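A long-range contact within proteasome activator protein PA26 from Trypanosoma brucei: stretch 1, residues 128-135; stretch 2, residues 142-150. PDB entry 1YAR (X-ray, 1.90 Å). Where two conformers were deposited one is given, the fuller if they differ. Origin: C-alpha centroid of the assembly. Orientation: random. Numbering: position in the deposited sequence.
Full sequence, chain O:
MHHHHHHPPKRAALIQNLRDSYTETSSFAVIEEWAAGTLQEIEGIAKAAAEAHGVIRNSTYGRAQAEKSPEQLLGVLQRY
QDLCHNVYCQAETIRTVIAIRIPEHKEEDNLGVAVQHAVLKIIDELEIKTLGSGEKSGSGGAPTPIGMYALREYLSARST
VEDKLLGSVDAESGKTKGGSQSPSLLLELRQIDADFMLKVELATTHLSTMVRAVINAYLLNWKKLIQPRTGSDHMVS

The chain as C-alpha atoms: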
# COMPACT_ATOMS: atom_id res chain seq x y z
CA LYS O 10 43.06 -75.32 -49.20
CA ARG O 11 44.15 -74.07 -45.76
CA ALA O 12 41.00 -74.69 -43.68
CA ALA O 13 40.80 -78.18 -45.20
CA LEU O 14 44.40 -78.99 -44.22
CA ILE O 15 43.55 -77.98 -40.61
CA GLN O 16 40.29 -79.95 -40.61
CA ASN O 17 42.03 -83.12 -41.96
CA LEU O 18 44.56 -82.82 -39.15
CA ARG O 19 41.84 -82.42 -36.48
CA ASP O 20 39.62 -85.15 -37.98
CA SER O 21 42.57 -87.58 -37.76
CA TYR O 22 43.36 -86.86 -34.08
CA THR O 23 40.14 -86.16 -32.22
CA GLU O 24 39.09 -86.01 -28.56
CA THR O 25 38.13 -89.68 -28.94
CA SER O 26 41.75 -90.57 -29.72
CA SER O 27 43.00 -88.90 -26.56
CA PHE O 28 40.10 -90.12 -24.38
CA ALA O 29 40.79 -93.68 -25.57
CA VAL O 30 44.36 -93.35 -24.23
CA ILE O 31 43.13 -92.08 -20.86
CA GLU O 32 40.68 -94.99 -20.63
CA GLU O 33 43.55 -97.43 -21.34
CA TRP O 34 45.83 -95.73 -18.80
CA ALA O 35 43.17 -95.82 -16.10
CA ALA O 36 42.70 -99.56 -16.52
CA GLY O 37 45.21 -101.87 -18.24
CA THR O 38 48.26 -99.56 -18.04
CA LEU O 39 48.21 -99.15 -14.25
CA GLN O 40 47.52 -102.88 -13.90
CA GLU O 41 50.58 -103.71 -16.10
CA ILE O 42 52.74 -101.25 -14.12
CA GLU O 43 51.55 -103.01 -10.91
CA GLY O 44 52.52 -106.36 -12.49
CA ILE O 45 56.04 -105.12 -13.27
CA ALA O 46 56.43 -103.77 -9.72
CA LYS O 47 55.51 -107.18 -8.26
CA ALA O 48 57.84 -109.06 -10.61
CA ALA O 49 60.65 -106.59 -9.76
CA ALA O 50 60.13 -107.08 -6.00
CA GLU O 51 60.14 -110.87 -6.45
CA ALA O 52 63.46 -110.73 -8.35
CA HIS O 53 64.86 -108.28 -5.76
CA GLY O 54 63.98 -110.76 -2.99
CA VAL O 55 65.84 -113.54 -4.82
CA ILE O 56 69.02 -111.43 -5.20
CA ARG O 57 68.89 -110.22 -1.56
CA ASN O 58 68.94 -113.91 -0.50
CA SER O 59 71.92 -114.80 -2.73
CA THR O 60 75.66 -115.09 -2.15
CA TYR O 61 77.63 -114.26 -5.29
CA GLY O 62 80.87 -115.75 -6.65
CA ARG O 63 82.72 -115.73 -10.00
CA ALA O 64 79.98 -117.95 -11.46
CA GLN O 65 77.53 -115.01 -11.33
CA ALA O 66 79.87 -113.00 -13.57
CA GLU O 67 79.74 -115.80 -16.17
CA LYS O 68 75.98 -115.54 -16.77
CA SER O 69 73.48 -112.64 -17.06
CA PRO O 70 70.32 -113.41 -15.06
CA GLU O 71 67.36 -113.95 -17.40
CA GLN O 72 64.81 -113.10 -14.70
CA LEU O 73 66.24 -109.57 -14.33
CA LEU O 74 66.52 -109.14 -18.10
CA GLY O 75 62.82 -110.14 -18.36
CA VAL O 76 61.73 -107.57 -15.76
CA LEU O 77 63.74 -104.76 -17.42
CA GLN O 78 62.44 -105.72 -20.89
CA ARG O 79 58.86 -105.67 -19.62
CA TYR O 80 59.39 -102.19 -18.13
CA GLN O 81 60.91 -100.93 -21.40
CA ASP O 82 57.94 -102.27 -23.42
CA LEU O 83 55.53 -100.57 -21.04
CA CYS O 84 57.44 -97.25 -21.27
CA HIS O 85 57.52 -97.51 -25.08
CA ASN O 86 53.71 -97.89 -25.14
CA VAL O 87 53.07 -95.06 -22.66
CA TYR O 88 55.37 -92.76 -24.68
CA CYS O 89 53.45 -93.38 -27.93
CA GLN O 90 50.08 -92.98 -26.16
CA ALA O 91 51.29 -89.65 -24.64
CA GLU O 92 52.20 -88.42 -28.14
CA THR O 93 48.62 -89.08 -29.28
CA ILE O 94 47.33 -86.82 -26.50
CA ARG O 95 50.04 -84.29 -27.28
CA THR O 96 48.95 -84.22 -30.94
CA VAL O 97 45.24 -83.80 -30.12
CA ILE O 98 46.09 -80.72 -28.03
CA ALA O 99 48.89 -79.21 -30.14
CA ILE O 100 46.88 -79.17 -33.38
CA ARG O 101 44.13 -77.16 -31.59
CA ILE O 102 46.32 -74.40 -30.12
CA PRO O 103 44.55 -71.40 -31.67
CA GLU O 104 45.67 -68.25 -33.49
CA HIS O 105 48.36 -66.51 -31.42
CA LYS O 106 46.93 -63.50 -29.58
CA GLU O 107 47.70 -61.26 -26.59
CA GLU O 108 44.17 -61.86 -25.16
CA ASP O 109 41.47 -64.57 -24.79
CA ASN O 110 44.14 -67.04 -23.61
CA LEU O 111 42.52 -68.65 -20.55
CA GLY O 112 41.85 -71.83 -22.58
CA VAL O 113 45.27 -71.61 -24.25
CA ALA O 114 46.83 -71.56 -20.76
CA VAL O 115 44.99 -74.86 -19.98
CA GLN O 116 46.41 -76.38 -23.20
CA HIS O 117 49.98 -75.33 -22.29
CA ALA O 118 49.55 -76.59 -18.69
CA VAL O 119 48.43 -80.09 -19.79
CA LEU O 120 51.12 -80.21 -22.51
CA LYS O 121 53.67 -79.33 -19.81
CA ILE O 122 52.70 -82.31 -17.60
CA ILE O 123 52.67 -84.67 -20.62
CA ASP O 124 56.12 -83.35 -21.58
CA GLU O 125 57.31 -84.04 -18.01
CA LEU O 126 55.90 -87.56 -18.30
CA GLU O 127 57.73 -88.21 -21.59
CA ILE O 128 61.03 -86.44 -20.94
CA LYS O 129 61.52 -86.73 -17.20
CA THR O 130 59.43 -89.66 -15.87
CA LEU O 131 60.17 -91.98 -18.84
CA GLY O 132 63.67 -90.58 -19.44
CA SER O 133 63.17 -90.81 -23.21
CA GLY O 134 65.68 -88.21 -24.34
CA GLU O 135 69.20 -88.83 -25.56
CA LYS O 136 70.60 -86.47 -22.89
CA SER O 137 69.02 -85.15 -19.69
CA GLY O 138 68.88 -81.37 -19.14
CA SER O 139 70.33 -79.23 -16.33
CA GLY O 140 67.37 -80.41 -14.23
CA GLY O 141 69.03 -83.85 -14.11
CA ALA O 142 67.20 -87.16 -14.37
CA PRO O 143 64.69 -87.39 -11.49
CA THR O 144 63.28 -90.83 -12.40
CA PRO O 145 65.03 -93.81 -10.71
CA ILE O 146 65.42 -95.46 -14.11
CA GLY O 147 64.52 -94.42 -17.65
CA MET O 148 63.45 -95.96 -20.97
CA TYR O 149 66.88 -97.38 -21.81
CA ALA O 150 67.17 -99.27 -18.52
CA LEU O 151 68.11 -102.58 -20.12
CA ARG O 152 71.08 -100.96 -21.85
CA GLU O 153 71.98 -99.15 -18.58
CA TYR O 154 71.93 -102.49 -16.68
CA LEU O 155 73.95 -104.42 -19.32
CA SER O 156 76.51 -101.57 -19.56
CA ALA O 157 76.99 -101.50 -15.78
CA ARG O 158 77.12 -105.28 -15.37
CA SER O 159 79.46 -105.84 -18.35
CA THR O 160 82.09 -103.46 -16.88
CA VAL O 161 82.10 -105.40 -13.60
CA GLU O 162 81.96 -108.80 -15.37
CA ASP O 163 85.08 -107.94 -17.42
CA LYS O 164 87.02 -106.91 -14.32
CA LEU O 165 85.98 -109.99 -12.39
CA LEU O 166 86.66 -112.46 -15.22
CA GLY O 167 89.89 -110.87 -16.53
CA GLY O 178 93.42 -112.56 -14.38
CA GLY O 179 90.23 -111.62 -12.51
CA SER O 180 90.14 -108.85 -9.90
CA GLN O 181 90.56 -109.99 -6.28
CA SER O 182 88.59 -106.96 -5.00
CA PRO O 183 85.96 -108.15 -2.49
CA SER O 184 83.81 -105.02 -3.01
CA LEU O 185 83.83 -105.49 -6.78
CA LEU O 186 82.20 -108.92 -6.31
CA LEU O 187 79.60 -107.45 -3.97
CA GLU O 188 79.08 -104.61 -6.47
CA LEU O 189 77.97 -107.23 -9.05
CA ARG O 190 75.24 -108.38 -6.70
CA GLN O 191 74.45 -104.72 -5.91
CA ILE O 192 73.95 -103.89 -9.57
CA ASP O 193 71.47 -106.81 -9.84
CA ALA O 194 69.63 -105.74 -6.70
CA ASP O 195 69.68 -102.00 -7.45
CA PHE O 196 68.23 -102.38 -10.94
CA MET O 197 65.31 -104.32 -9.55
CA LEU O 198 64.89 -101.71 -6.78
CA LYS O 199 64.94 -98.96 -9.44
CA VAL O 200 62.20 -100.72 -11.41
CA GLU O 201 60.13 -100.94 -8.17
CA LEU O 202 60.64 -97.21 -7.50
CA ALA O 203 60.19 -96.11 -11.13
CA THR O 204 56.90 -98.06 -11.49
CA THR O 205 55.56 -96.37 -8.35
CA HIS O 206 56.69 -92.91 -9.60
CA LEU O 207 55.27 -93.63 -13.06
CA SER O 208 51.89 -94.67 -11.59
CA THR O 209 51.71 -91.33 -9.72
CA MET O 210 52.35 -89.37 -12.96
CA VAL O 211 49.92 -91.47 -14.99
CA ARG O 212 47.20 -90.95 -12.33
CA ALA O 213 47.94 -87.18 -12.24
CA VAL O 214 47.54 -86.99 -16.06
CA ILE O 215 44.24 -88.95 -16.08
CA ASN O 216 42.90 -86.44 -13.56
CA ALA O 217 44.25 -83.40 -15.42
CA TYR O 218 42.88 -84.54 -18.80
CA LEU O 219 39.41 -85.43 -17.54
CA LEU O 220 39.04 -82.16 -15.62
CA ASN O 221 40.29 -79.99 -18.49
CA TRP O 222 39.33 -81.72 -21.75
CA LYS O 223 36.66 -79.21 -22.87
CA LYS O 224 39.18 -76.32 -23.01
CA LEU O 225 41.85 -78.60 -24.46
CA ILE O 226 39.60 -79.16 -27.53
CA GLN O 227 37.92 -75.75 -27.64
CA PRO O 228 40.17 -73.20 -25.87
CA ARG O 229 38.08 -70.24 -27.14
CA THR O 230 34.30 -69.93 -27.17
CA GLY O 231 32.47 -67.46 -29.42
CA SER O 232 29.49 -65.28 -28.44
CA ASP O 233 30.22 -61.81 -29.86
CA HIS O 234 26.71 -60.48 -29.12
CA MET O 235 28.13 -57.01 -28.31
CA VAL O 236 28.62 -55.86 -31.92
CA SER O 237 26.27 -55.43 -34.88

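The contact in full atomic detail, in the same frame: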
# COMPACT_ATOMS: atom_id res chain seq x y z
N ILE O 128 59.62 -86.80 -21.02
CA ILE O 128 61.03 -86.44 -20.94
C ILE O 128 61.64 -86.85 -19.60
O ILE O 128 62.70 -87.49 -19.54
CB ILE O 128 61.22 -84.92 -21.19
CG1 ILE O 128 60.63 -84.47 -22.54
CG2 ILE O 128 62.68 -84.51 -21.03
CD1 ILE O 128 60.98 -85.33 -23.73
N LYS O 129 60.96 -86.50 -18.51
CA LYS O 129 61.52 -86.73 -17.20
C LYS O 129 61.16 -88.11 -16.64
O LYS O 129 62.06 -88.88 -16.32
CB LYS O 129 61.13 -85.62 -16.22
CG LYS O 129 61.65 -84.26 -16.63
CD LYS O 129 61.17 -83.22 -15.63
CE LYS O 129 61.77 -81.83 -15.89
NZ LYS O 129 61.16 -80.82 -14.95
N THR O 130 59.87 -88.41 -16.51
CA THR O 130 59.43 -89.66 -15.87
C THR O 130 59.92 -90.90 -16.65
O THR O 130 60.38 -91.87 -16.04
CB THR O 130 57.90 -89.69 -15.74
OG1 THR O 130 57.43 -88.44 -15.24
CG2 THR O 130 57.44 -90.71 -14.69
N LEU O 131 59.80 -90.85 -17.99
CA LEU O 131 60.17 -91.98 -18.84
C LEU O 131 61.63 -91.92 -19.26
O LEU O 131 62.15 -92.89 -19.82
CB LEU O 131 59.27 -92.06 -20.07
CG LEU O 131 57.77 -92.32 -19.81
CD1 LEU O 131 57.03 -92.29 -21.13
CD2 LEU O 131 57.50 -93.63 -19.01
N GLY O 132 62.27 -90.77 -19.07
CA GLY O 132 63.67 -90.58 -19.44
C GLY O 132 63.97 -90.90 -20.91
O GLY O 132 64.93 -91.61 -21.21
N SER O 133 63.17 -90.36 -21.81
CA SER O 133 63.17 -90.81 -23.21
C SER O 133 64.21 -90.11 -24.06
O SER O 133 64.53 -90.57 -25.15
CB SER O 133 61.80 -90.58 -23.82
OG SER O 133 61.46 -89.20 -23.76
N GLY O 134 64.74 -88.99 -23.57
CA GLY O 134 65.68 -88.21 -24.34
C GLY O 134 67.06 -88.82 -24.37
O GLY O 134 67.41 -89.65 -23.54
N GLU O 135 67.82 -88.41 -25.37
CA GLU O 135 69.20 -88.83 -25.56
C GLU O 135 70.13 -88.27 -24.47
O GLU O 135 71.12 -88.91 -24.11
CB GLU O 135 69.62 -88.36 -26.96
CG GLU O 135 71.10 -88.39 -27.33
CD GLU O 135 71.35 -87.71 -28.68
OE1 GLU O 135 70.36 -87.30 -29.34
OE2 GLU O 135 72.54 -87.56 -29.07
N ALA O 142 68.11 -86.08 -14.01
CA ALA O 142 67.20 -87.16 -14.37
C ALA O 142 66.53 -87.68 -13.10
O ALA O 142 67.09 -88.55 -12.40
CB ALA O 142 67.98 -88.28 -15.10
N PRO O 143 65.35 -87.14 -12.78
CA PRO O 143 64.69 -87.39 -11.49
C PRO O 143 64.04 -88.79 -11.37
O PRO O 143 63.68 -89.22 -10.26
CB PRO O 143 63.63 -86.29 -11.42
CG PRO O 143 63.29 -85.97 -12.89
CD PRO O 143 64.56 -86.22 -13.63
N THR O 144 63.88 -89.50 -12.47
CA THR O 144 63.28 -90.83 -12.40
C THR O 144 64.37 -91.84 -11.98
O THR O 144 65.54 -91.67 -12.35
CB THR O 144 62.62 -91.15 -13.77
OG1 THR O 144 61.83 -92.35 -13.68
CG2 THR O 144 63.68 -91.48 -14.81
N PRO O 145 64.03 -92.82 -11.15
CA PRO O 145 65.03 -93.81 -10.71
C PRO O 145 65.68 -94.57 -11.87
O PRO O 145 66.86 -94.93 -11.80
CB PRO O 145 64.23 -94.74 -9.80
CG PRO O 145 63.14 -93.86 -9.28
CD PRO O 145 62.72 -93.04 -10.49
N ILE O 146 64.92 -94.77 -12.94
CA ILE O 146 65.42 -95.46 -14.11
C ILE O 146 64.58 -95.05 -15.32
O ILE O 146 63.36 -94.93 -15.22
CB ILE O 146 65.45 -97.01 -13.87
CG1 ILE O 146 66.51 -97.66 -14.75
CG2 ILE O 146 64.07 -97.67 -13.98
CD1 ILE O 146 66.71 -99.16 -14.41
N GLY O 147 65.23 -94.82 -16.44
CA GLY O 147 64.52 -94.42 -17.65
C GLY O 147 64.24 -95.51 -18.67
O GLY O 147 64.40 -96.70 -18.39
N MET O 148 63.87 -95.08 -19.87
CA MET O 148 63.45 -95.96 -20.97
C MET O 148 64.53 -96.90 -21.53
O MET O 148 64.21 -97.88 -22.22
CB MET O 148 62.94 -95.11 -22.12
CG MET O 148 61.54 -94.65 -21.94
SD MET O 148 60.88 -94.12 -23.51
CE MET O 148 60.53 -95.72 -24.25
N TYR O 149 65.78 -96.56 -21.30
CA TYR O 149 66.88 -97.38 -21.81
C TYR O 149 67.57 -98.10 -20.66
O TYR O 149 68.78 -98.14 -20.56
CB TYR O 149 67.82 -96.51 -22.64
CG TYR O 149 67.03 -95.59 -23.55
CD1 TYR O 149 66.97 -94.21 -23.31
CD2 TYR O 149 66.27 -96.12 -24.60
CE1 TYR O 149 66.20 -93.38 -24.11
CE2 TYR O 149 65.50 -95.29 -25.42
CZ TYR O 149 65.48 -93.92 -25.17
OH TYR O 149 64.71 -93.12 -25.97
N ALA O 150 66.74 -98.69 -19.79
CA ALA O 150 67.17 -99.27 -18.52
C ALA O 150 67.92 -100.58 -18.74
O ALA O 150 68.85 -100.91 -18.01
CB ALA O 150 65.96 -99.54 -17.67
O HOH W 1 60.93 -94.59 -15.94

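What ties the two stretches together most firmly? Three backbone carbonyl oxygens of stretch 1, those of T130, L131 and S133, are met by donors from stretch 2. The hydroxyl of Y149 donates from OH to S133 O at 2.7 Å, and that of T144 from OG1 to T130 O at 2.8 Å. Between them M148 N reaches L131 O at 2.8 Å, but its bent angle of 123° makes this bond weak.

Does water take part? One water donates to both T130 O (2.8 Å) and I146 O (2.6 Å), bridging two carbonyls that cannot bond each other directly.

How are the side chains placed to do this? T144 points toward stretch 1 with a t rotamer; its OG1 meets T130 O while CG2 packs 3.4 Å from K129 O. Y149 starts sideways, yet its m rotamer brings the phenol end close, with S133 O and G134 O at the ring edge.

What fills the remaining space? M148 lays CG 3.9 Å from L131 CB and SD 3.7 Å from S133 CB, and is buried. G132, with positive phi, approaches G147 CA to CA at 4.3 Å; a CB on G132 would crowd G147 CA. At the exposed margin, K129 CB rests 4.0 Å from P143 CG while its amine leads away.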